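PDB 6L8P: RidA family protein from Psychrobacter sp. MES7-P7E, which probably acts as a reactive intermediate/imine deaminase, hydrolysing reactive enamine and imine intermediates to keto acids and ammonia, as in other RidA family members. Local coordinates for residues 67-76 / 107-116; 91-100 / 135-145. The protein carries 1 engineered substitution. One frame throughout, in Å; residues are numbered along the deposited sequence.

Contact 1: residues 67-76 / 107-116; sequences FKAQAEQVFE and VLNEVFVANL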
loop_
_atom_site.group_PDB
_atom_site.type_symbol
_atom_site.label_atom_id
_atom_site.label_comp_id
_atom_site.label_asym_id
_atom_site.label_seq_id
_atom_site.Cartn_x
_atom_site.Cartn_y
_atom_site.Cartn_z
ATOM N N PHE A 67 -21.467 -0.201 7.654
ATOM C CA PHE A 67 -20.257 -0.906 7.243
ATOM C C PHE A 67 -20.557 -2.116 6.365
ATOM O O PHE A 67 -19.907 -2.303 5.347
ATOM C CB PHE A 67 -19.441 -1.366 8.451
ATOM C CG PHE A 67 -18.292 -2.207 8.058
ATOM C CD1 PHE A 67 -17.106 -1.623 7.645
ATOM C CD2 PHE A 67 -18.405 -3.595 8.041
ATOM C CE1 PHE A 67 -16.050 -2.444 7.218
ATOM C CE2 PHE A 67 -17.368 -4.408 7.609
ATOM C CZ PHE A 67 -16.190 -3.823 7.194
ATOM N N LYS A 68 -21.450 -3.023 6.794
ATOM C CA LYS A 68 -21.616 -4.260 6.028
ATOM C C LYS A 68 -22.033 -3.972 4.590
ATOM O O LYS A 68 -21.501 -4.562 3.637
ATOM C CB LYS A 68 -22.652 -5.168 6.704
ATOM C CG LYS A 68 -22.682 -6.551 6.058
ATOM C CD LYS A 68 -23.369 -7.549 6.997
ATOM C CE LYS A 68 -23.806 -8.771 6.243
ATOM N NZ LYS A 68 -25.050 -9.335 6.857
ATOM N N ALA A 69 -23.014 -3.080 4.425
ATOM C CA ALA A 69 -23.496 -2.747 3.095
ATOM C C ALA A 69 -22.406 -2.073 2.267
ATOM O O ALA A 69 -22.260 -2.354 1.073
ATOM C CB ALA A 69 -24.732 -1.855 3.212
ATOM N N GLN A 70 -21.619 -1.192 2.893
ATOM C CA GLN A 70 -20.506 -0.593 2.157
ATOM C C GLN A 70 -19.471 -1.631 1.766
ATOM O O GLN A 70 -18.962 -1.592 0.642
ATOM C CB GLN A 70 -19.834 0.507 2.984
ATOM C CG GLN A 70 -20.656 1.800 2.966
ATOM C CD GLN A 70 -20.014 2.933 3.721
ATOM O OE1 GLN A 70 -18.796 3.088 3.724
ATOM N NE2 GLN A 70 -20.829 3.733 4.394
ATOM N N ALA A 71 -19.145 -2.575 2.670
ATOM C CA ALA A 71 -18.156 -3.609 2.324
ATOM C C ALA A 71 -18.645 -4.521 1.186
ATOM O O ALA A 71 -17.873 -4.870 0.271
ATOM C CB ALA A 71 -17.821 -4.443 3.565
ATOM N N GLU A 72 -19.921 -4.925 1.233
ATOM C CA GLU A 72 -20.480 -5.708 0.147
ATOM C C GLU A 72 -20.430 -4.939 -1.162
ATOM O O GLU A 72 -20.132 -5.515 -2.218
ATOM C CB GLU A 72 -21.921 -6.105 0.486
ATOM C CG GLU A 72 -21.945 -7.067 1.667
ATOM C CD GLU A 72 -23.340 -7.385 2.198
ATOM O OE1 GLU A 72 -24.295 -6.626 1.920
ATOM O OE2 GLU A 72 -23.474 -8.404 2.916
ATOM N N GLN A 73 -20.737 -3.629 -1.110
ATOM C CA GLN A 73 -20.707 -2.806 -2.311
ATOM C C GLN A 73 -19.284 -2.635 -2.836
ATOM O O GLN A 73 -19.057 -2.661 -4.047
ATOM C CB GLN A 73 -21.341 -1.447 -2.001
ATOM C CG GLN A 73 -21.421 -0.515 -3.243
ATOM C CD GLN A 73 -22.409 -1.059 -4.273
ATOM O OE1 GLN A 73 -23.584 -1.296 -3.929
ATOM N NE2 GLN A 73 -21.942 -1.363 -5.468
ATOM N N VAL A 74 -18.301 -2.509 -1.931
ATOM C CA VAL A 74 -16.907 -2.452 -2.368
ATOM C C VAL A 74 -16.551 -3.701 -3.148
ATOM O O VAL A 74 -15.926 -3.622 -4.212
ATOM C CB VAL A 74 -15.964 -2.279 -1.154
ATOM C CG1 VAL A 74 -14.514 -2.573 -1.569
ATOM C CG2 VAL A 74 -16.056 -0.870 -0.579
ATOM N N PHE A 75 -16.978 -4.868 -2.652
ATOM C CA PHE A 75 -16.709 -6.098 -3.401
ATOM C C PHE A 75 -17.400 -6.107 -4.770
ATOM O O PHE A 75 -16.810 -6.543 -5.763
ATOM C CB PHE A 75 -17.092 -7.332 -2.564
ATOM C CG PHE A 75 -15.928 -7.890 -1.762
ATOM C CD1 PHE A 75 -14.936 -8.638 -2.382
ATOM C CD2 PHE A 75 -15.786 -7.554 -0.438
ATOM C CE1 PHE A 75 -13.817 -9.129 -1.626
ATOM C CE2 PHE A 75 -14.706 -8.001 0.318
ATOM C CZ PHE A 75 -13.715 -8.809 -0.292
ATOM N N GLU A 76 -18.645 -5.609 -4.856
ATOM C CA GLU A 76 -19.290 -5.545 -6.175
ATOM C C GLU A 76 -18.527 -4.617 -7.123
ATOM O O GLU A 76 -18.354 -4.913 -8.326
ATOM C CB GLU A 76 -20.741 -5.075 -6.020
ATOM C CG GLU A 76 -21.612 -6.088 -5.250
ATOM C CD GLU A 76 -21.562 -7.484 -5.898
ATOM O OE1 GLU A 76 -21.679 -7.566 -7.143
ATOM O OE2 GLU A 76 -21.395 -8.499 -5.173
ATOM N N VAL A 107 -16.903 -8.495 10.898
ATOM C CA VAL A 107 -17.797 -8.501 9.755
ATOM C C VAL A 107 -17.010 -8.374 8.445
ATOM O O VAL A 107 -17.385 -8.986 7.441
ATOM C CB VAL A 107 -18.850 -7.392 9.921
ATOM C CG1 VAL A 107 -19.703 -7.264 8.671
ATOM C CG2 VAL A 107 -19.722 -7.715 11.115
ATOM N N LEU A 108 -15.882 -7.642 8.449
ATOM C CA LEU A 108 -15.019 -7.614 7.268
ATOM C C LEU A 108 -14.628 -9.029 6.860
ATOM O O LEU A 108 -14.750 -9.416 5.688
ATOM C CB LEU A 108 -13.753 -6.796 7.581
ATOM C CG LEU A 108 -12.694 -6.769 6.467
ATOM C CD1 LEU A 108 -13.125 -5.721 5.414
ATOM C CD2 LEU A 108 -11.290 -6.513 7.023
ATOM N N ASN A 109 -14.196 -9.823 7.848
ATOM C CA ASN A 109 -13.749 -11.166 7.511
ATOM C C ASN A 109 -14.912 -12.006 6.994
ATOM O O ASN A 109 -14.734 -12.778 6.037
ATOM C CB ASN A 109 -13.062 -11.790 8.729
ATOM C CG ASN A 109 -11.689 -11.162 9.006
ATOM O OD1 ASN A 109 -10.947 -10.833 8.067
ATOM N ND2 ASN A 109 -11.332 -11.026 10.284
ATOM N N GLU A 110 -16.123 -11.773 7.517
ATOM C CA GLU A 110 -17.299 -12.496 7.026
ATOM C C GLU A 110 -17.624 -12.130 5.583
ATOM O O GLU A 110 -17.925 -13.009 4.756
ATOM C CB GLU A 110 -18.495 -12.213 7.927
ATOM C CG GLU A 110 -18.379 -12.831 9.304
ATOM C CD GLU A 110 -19.534 -12.440 10.217
ATOM O OE1 GLU A 110 -20.492 -11.785 9.736
ATOM O OE2 GLU A 110 -19.475 -12.791 11.417
ATOM N N VAL A 111 -17.549 -10.836 5.245
ATOM C CA VAL A 111 -17.837 -10.425 3.884
ATOM C C VAL A 111 -16.799 -11.000 2.938
ATOM O O VAL A 111 -17.132 -11.430 1.825
ATOM C CB VAL A 111 -17.901 -8.881 3.814
ATOM C CG1 VAL A 111 -17.990 -8.393 2.372
ATOM C CG2 VAL A 111 -19.115 -8.382 4.638
ATOM N N PHE A 112 -15.537 -11.089 3.401
ATOM C CA PHE A 112 -14.497 -11.711 2.586
ATOM C C PHE A 112 -14.851 -13.162 2.276
ATOM O O PHE A 112 -14.799 -13.583 1.099
ATOM C CB PHE A 112 -13.137 -11.624 3.299
ATOM C CG PHE A 112 -12.313 -10.428 2.899
ATOM C CD1 PHE A 112 -12.802 -9.144 3.084
ATOM C CD2 PHE A 112 -11.063 -10.603 2.344
ATOM C CE1 PHE A 112 -12.028 -8.033 2.694
ATOM C CE2 PHE A 112 -10.283 -9.520 1.957
ATOM C CZ PHE A 112 -10.802 -8.213 2.108
ATOM N N VAL A 113 -15.277 -13.909 3.313
ATOM C CA VAL A 113 -15.605 -15.326 3.119
ATOM C C VAL A 113 -16.763 -15.454 2.147
ATOM O O VAL A 113 -16.766 -16.329 1.269
ATOM C CB VAL A 113 -15.927 -15.995 4.470
ATOM C CG1 VAL A 113 -16.612 -17.374 4.231
ATOM C CG2 VAL A 113 -14.673 -16.164 5.319
ATOM N N ALA A 114 -17.738 -14.547 2.249
ATOM C CA ALA A 114 -18.913 -14.642 1.391
ATOM C C ALA A 114 -18.580 -14.362 -0.065
ATOM O O ALA A 114 -19.263 -14.862 -0.972
ATOM C CB ALA A 114 -19.991 -13.673 1.882
ATOM N N ASN A 115 -17.525 -13.588 -0.326
ATOM C CA ASN A 115 -17.252 -13.148 -1.672
ATOM C C ASN A 115 -16.081 -13.844 -2.339
ATOM O O ASN A 115 -15.872 -13.635 -3.539
ATOM C CB ASN A 115 -17.003 -11.620 -1.671
ATOM C CG ASN A 115 -18.285 -10.819 -1.597
ATOM O OD1 ASN A 115 -18.898 -10.562 -2.629
ATOM N ND2 ASN A 115 -18.698 -10.421 -0.405
ATOM N N LEU A 116 -15.310 -14.650 -1.601
ATOM C CA LEU A 116 -14.054 -15.184 -2.109
ATOM C C LEU A 116 -14.041 -16.679 -1.882
ATOM O O LEU A 116 -14.655 -17.168 -0.934
ATOM C CB LEU A 116 -12.819 -14.586 -1.380
ATOM C CG LEU A 116 -12.664 -13.057 -1.521
ATOM C CD1 LEU A 116 -11.631 -12.593 -0.486
ATOM C CD2 LEU A 116 -12.282 -12.655 -2.940
#
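With chi1 at 171°, Val111 places CG1 opposite its backbone N and drives this methyl into the facing helix, while chi1 of -93° in Phe75 swings that ring across to meet Val111, Phe112 and Asn115. The Val111 side chain is a knob in a hole formed by Lys68, Ala71, Glu72 and Phe75, its CG1 lying 3.7 Å from Phe75 CD2 and 4.1 Å from Ala71 CB. Phe75 and Phe112 form an edge-to-face pair, their planes almost perpendicular and their centroids 4.9 Å apart. At the Phe75 edge, Phe75 CZ comes over the Phe112 ring, 3.5 Å from Phe112 CD1. Phe75 lies on helix 67-84 and Phe112 on helix 105-115, both packed over one face of the sheet in this RidA subunit; the axes of segments 67-76 and 107-115 approach to 10.0 Å with 35° between them, and Phe112 reaches down to Val97 and Ile139 on the strands and also makes a cation-pi contact with Arg123. Over one face of the Phe75 ring sits Asn115, whose CB makes a CH-pi contact and whose amide stacks nearly parallel to the ring. Asn115 ND2 donates to Val111 O (2.9 Å) in an almost straight bond that fixes the amide's rotation. At the N-terminal end, Phe67 meets Val107 CG1 with its ring edge, at CE2 (3.8 Å), and Phe67 CZ touches Leu108 CB at 3.9 Å. The aliphatic part of Lys68 crosses Val107 at about a right angle.

Contact 2: residues 91-100 / 135-145; sequences DVVKFNVSLT and GVVEIESILYI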
loop_
_atom_site.group_PDB
_atom_site.type_symbol
_atom_site.label_atom_id
_atom_site.label_comp_id
_atom_site.label_asym_id
_atom_site.label_seq_id
_atom_site.Cartn_x
_atom_site.Cartn_y
_atom_site.Cartn_z
ATOM N N ASP A 91 -8.614 -13.837 -9.267
ATOM C CA ASP A 91 -7.288 -13.430 -9.699
ATOM C C ASP A 91 -6.628 -12.448 -8.742
ATOM O O ASP A 91 -5.451 -12.128 -8.940
ATOM C CB ASP A 91 -7.352 -12.765 -11.076
ATOM C CG ASP A 91 -7.876 -13.719 -12.149
ATOM O OD1 ASP A 91 -7.345 -14.841 -12.209
ATOM O OD2 ASP A 91 -8.838 -13.380 -12.869
ATOM N N VAL A 92 -7.334 -12.003 -7.700
ATOM C CA VAL A 92 -6.695 -11.086 -6.750
ATOM C C VAL A 92 -5.573 -11.821 -6.026
ATOM O O VAL A 92 -5.781 -12.924 -5.499
ATOM C CB VAL A 92 -7.721 -10.530 -5.756
ATOM C CG1 VAL A 92 -7.020 -9.591 -4.733
ATOM C CG2 VAL A 92 -8.825 -9.735 -6.542
ATOM N N VAL A 93 -4.399 -11.176 -5.950
ATOM C CA VAL A 93 -3.272 -11.682 -5.167
ATOM C C VAL A 93 -3.036 -10.880 -3.907
ATOM O O VAL A 93 -2.457 -11.435 -2.954
ATOM C CB VAL A 93 -1.985 -11.744 -6.018
ATOM C CG1 VAL A 93 -2.159 -12.779 -7.174
ATOM C CG2 VAL A 93 -1.516 -10.391 -6.538
ATOM N N LYS A 94 -3.505 -9.622 -3.844
ATOM C CA LYS A 94 -3.280 -8.826 -2.631
ATOM C C LYS A 94 -4.432 -7.837 -2.503
ATOM O O LYS A 94 -4.785 -7.181 -3.485
ATOM C CB LYS A 94 -1.923 -8.079 -2.688
ATOM C CG LYS A 94 -1.676 -7.029 -1.600
ATOM C CD LYS A 94 -1.422 -7.668 -0.270
ATOM C CE LYS A 94 -1.185 -6.605 0.853
ATOM N NZ LYS A 94 -0.079 -5.608 0.498
ATOM N N PHE A 95 -5.016 -7.772 -1.314
ATOM C CA PHE A 95 -5.954 -6.718 -0.931
ATOM C C PHE A 95 -5.314 -5.834 0.139
ATOM O O PHE A 95 -4.667 -6.331 1.065
ATOM C CB PHE A 95 -7.232 -7.315 -0.316
ATOM C CG PHE A 95 -8.219 -7.858 -1.300
ATOM C CD1 PHE A 95 -8.721 -7.056 -2.334
ATOM C CD2 PHE A 95 -8.679 -9.182 -1.162
ATOM C CE1 PHE A 95 -9.675 -7.569 -3.211
ATOM C CE2 PHE A 95 -9.652 -9.695 -2.020
ATOM C CZ PHE A 95 -10.140 -8.892 -3.062
ATOM N N ASN A 96 -5.577 -4.528 0.080
ATOM C CA ASN A 96 -5.189 -3.624 1.161
ATOM C C ASN A 96 -6.457 -2.988 1.680
ATOM O O ASN A 96 -7.156 -2.295 0.931
ATOM C CB ASN A 96 -4.219 -2.561 0.659
ATOM C CG ASN A 96 -3.475 -1.904 1.761
ATOM O OD1 ASN A 96 -3.800 -0.787 2.163
ATOM N ND2 ASN A 96 -2.454 -2.578 2.261
ATOM N N VAL A 97 -6.768 -3.225 2.942
ATOM C CA VAL A 97 -8.031 -2.777 3.526
ATOM C C VAL A 97 -7.774 -1.621 4.485
ATOM O O VAL A 97 -6.936 -1.734 5.394
ATOM C CB VAL A 97 -8.710 -3.910 4.291
ATOM C CG1 VAL A 97 -10.018 -3.422 4.890
ATOM C CG2 VAL A 97 -8.955 -5.138 3.347
ATOM N N SER A 98 -8.527 -0.525 4.317
ATOM C CA SER A 98 -8.513 0.588 5.255
ATOM C C SER A 98 -9.898 0.706 5.872
ATOM O O SER A 98 -10.891 0.840 5.149
ATOM C CB SER A 98 -8.141 1.886 4.543
ATOM O OG SER A 98 -6.911 1.746 3.814
ATOM N N LEU A 99 -9.970 0.619 7.197
ATOM C CA LEU A 99 -11.215 0.740 7.956
ATOM C C LEU A 99 -11.177 2.004 8.793
ATOM O O LEU A 99 -10.114 2.394 9.271
ATOM C CB LEU A 99 -11.402 -0.432 8.933
ATOM C CG LEU A 99 -11.401 -1.809 8.267
ATOM C CD1 LEU A 99 -11.507 -2.845 9.366
ATOM C CD2 LEU A 99 -12.602 -1.878 7.396
ATOM N N THR A 100 -12.359 2.610 9.060
ATOM C CA THR A 100 -12.343 3.669 10.068
ATOM C C THR A 100 -12.626 3.137 11.475
ATOM O O THR A 100 -12.453 3.883 12.459
ATOM C CB THR A 100 -13.327 4.793 9.700
ATOM O OG1 THR A 100 -14.600 4.219 9.387
ATOM C CG2 THR A 100 -12.851 5.583 8.473
ATOM N N GLY A 135 -16.587 7.581 3.801
ATOM C CA GLY A 135 -16.693 6.124 3.798
ATOM C C GLY A 135 -16.075 5.502 5.047
ATOM O O GLY A 135 -15.257 6.104 5.747
ATOM N N VAL A 136 -16.518 4.272 5.360
ATOM C CA VAL A 136 -15.948 3.535 6.496
ATOM C C VAL A 136 -15.097 2.353 6.063
ATOM O O VAL A 136 -14.517 1.677 6.928
ATOM C CB VAL A 136 -17.031 3.074 7.496
ATOM C CG1 VAL A 136 -17.735 4.305 8.022
ATOM C CG2 VAL A 136 -18.022 2.126 6.874
ATOM N N VAL A 137 -14.951 2.097 4.774
ATOM C CA VAL A 137 -14.073 1.018 4.298
ATOM C C VAL A 137 -13.614 1.354 2.879
ATOM O O VAL A 137 -14.417 1.763 2.030
ATOM C CB VAL A 137 -14.781 -0.369 4.369
ATOM C CG1 VAL A 137 -16.116 -0.374 3.614
ATOM C CG2 VAL A 137 -13.847 -1.443 3.790
ATOM N N GLU A 138 -12.309 1.195 2.622
ATOM C CA GLU A 138 -11.731 1.328 1.288
ATOM C C GLU A 138 -10.864 0.100 1.053
ATOM O O GLU A 138 -10.130 -0.299 1.957
ATOM C CB GLU A 138 -10.855 2.614 1.186
ATOM C CG GLU A 138 -10.194 2.777 -0.153
ATOM C CD GLU A 138 -9.451 4.113 -0.261
ATOM O OE1 GLU A 138 -9.687 5.033 0.571
ATOM O OE2 GLU A 138 -8.626 4.282 -1.186
ATOM N N ILE A 139 -10.964 -0.527 -0.124
ATOM C CA ILE A 139 -10.141 -1.701 -0.414
ATOM C C ILE A 139 -9.472 -1.493 -1.746
ATOM O O ILE A 139 -10.136 -1.172 -2.734
ATOM C CB ILE A 139 -10.977 -2.995 -0.414
ATOM C CG1 ILE A 139 -11.655 -3.172 0.959
ATOM C CG2 ILE A 139 -10.073 -4.194 -0.797
ATOM C CD1 ILE A 139 -12.458 -4.511 1.106
ATOM N N GLU A 140 -8.138 -1.674 -1.779
ATOM C CA GLU A 140 -7.315 -1.655 -2.993
ATOM C C GLU A 140 -6.977 -3.089 -3.369
ATOM O O GLU A 140 -6.892 -3.946 -2.483
ATOM C CB GLU A 140 -6.009 -0.949 -2.751
ATOM C CG GLU A 140 -6.114 0.427 -2.212
ATOM C CD GLU A 140 -4.837 0.749 -1.438
ATOM O OE1 GLU A 140 -3.724 0.708 -2.045
ATOM O OE2 GLU A 140 -4.917 1.035 -0.216
ATOM N N SER A 141 -6.722 -3.337 -4.655
ATOM C CA SER A 141 -6.511 -4.721 -5.083
ATOM C C SER A 141 -5.400 -4.794 -6.111
ATOM O O SER A 141 -5.234 -3.883 -6.920
ATOM C CB SER A 141 -7.754 -5.311 -5.758
ATOM O OG SER A 141 -8.909 -4.972 -5.041
ATOM N N ILE A 142 -4.659 -5.908 -6.108
ATOM C CA ILE A 142 -3.727 -6.234 -7.177
ATOM C C ILE A 142 -4.120 -7.616 -7.667
ATOM O O ILE A 142 -4.322 -8.521 -6.844
ATOM C CB ILE A 142 -2.259 -6.236 -6.706
ATOM C CG1 ILE A 142 -1.891 -4.820 -6.212
ATOM C CG2 ILE A 142 -1.323 -6.682 -7.875
ATOM C CD1 ILE A 142 -0.448 -4.713 -5.593
ATOM N N LEU A 143 -4.268 -7.746 -8.997
ATOM C CA LEU A 143 -4.590 -9.008 -9.672
ATOM C C LEU A 143 -3.381 -9.542 -10.410
ATOM O O LEU A 143 -2.548 -8.780 -10.925
ATOM C CB LEU A 143 -5.699 -8.828 -10.727
ATOM C CG LEU A 143 -7.130 -8.747 -10.220
ATOM C CD1 LEU A 143 -7.392 -7.669 -9.235
ATOM C CD2 LEU A 143 -8.045 -8.562 -11.445
ATOM N N TYR A 144 -3.341 -10.872 -10.538
ATOM C CA TYR A 144 -2.503 -11.531 -11.534
ATOM C C TYR A 144 -3.432 -12.447 -12.319
ATOM O O TYR A 144 -3.971 -13.415 -11.769
ATOM C CB TYR A 144 -1.343 -12.277 -10.871
ATOM C CG TYR A 144 -0.374 -12.814 -11.889
ATOM C CD1 TYR A 144 -0.586 -14.040 -12.477
ATOM C CD2 TYR A 144 0.745 -12.079 -12.263
ATOM C CE1 TYR A 144 0.296 -14.539 -13.424
ATOM C CE2 TYR A 144 1.630 -12.566 -13.202
ATOM C CZ TYR A 144 1.399 -13.794 -13.780
ATOM O OH TYR A 144 2.280 -14.283 -14.719
ATOM N N ILE A 145 -3.679 -12.094 -13.575
ATOM C CA ILE A 145 -4.652 -12.841 -14.382
ATOM C C ILE A 145 -3.956 -14.003 -15.133
ATOM O O ILE A 145 -3.036 -13.737 -15.913
ATOM C CB ILE A 145 -5.369 -11.902 -15.358
ATOM C CG1 ILE A 145 -6.146 -10.824 -14.581
ATOM C CG2 ILE A 145 -6.362 -12.716 -16.200
ATOM C CD1 ILE A 145 -6.858 -9.764 -15.472
HETATM O O HOH W 1 -7.093 0.801 1.310
#
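Backbone hydrogen bonds join Asn96 to Glu140 and Ser98 to Glu138, two for each antiparallel pair. Toward the start of strand 92-99 the register slips by one in a classic beta bulge: Ile142 O accepts from both Val93 N (2.8 Å) and Lys94 N (3.3 Å). Beyond it, Asp91 O takes the amide of Tyr144, while Asp91 CB touches Leu143 CG, the Asp91 carboxylate lies obliquely across Ile145, and its OD2 accepts from Ser88 N. A leucine at Asp91 would probably leave the Ser88 amide without this acceptor, the carboxylate being gone.

Among the apolar contacts, chi1 of -79° in Phe95 puts the ring beside Ile139, with CD1 3.5 Å from Ile139 CG2. Val92 CG1 covers the centre of one face of that ring. Farther along, Val97 lies alongside Ile139 and Leu99 alongside Val137, pointing the same way.

The polar face is built differently. Asn96 OD1 and Glu140 OE2, both acceptors, lie 3.2 Å apart; a water donates to Glu140 OE2 (2.7 Å) and also hydrogen-bonds Ser98 OG. Glu140 OE1 pairs with Lys94 of the third subunit, while Lys94 itself reaches Glu140 of the second. This central antiparallel pair, with helices over its apolar face and neighbouring subunits against its polar one, is characteristic of the RidA trimer, whose sheets enclose a central barrel.

After three N-terminal strands, the chain runs through helix 67-84, strand 92-99, helix 105-115, strand 122-127 and strand 137-144, so the two contacts alternate along the chain and cross. Contact 1 closes the loop that carries strand 92-99, bringing helix 105-115 back beside helix 67-84. Contact 2 then closes a loop that takes in helix 105-115 and strand 122-127, and brings the last strand between 47-54 and 92-99. Strand 92-99, helix 105-115 and the parallel strand 122-127 form a beta-alpha-beta crossover. The helix layer of contact 1 sits on the sheet of contact 2: Phe67 packs on Leu99, Phe112 on Phe95, and Gln70 OE1 probably accepts from Val136 N.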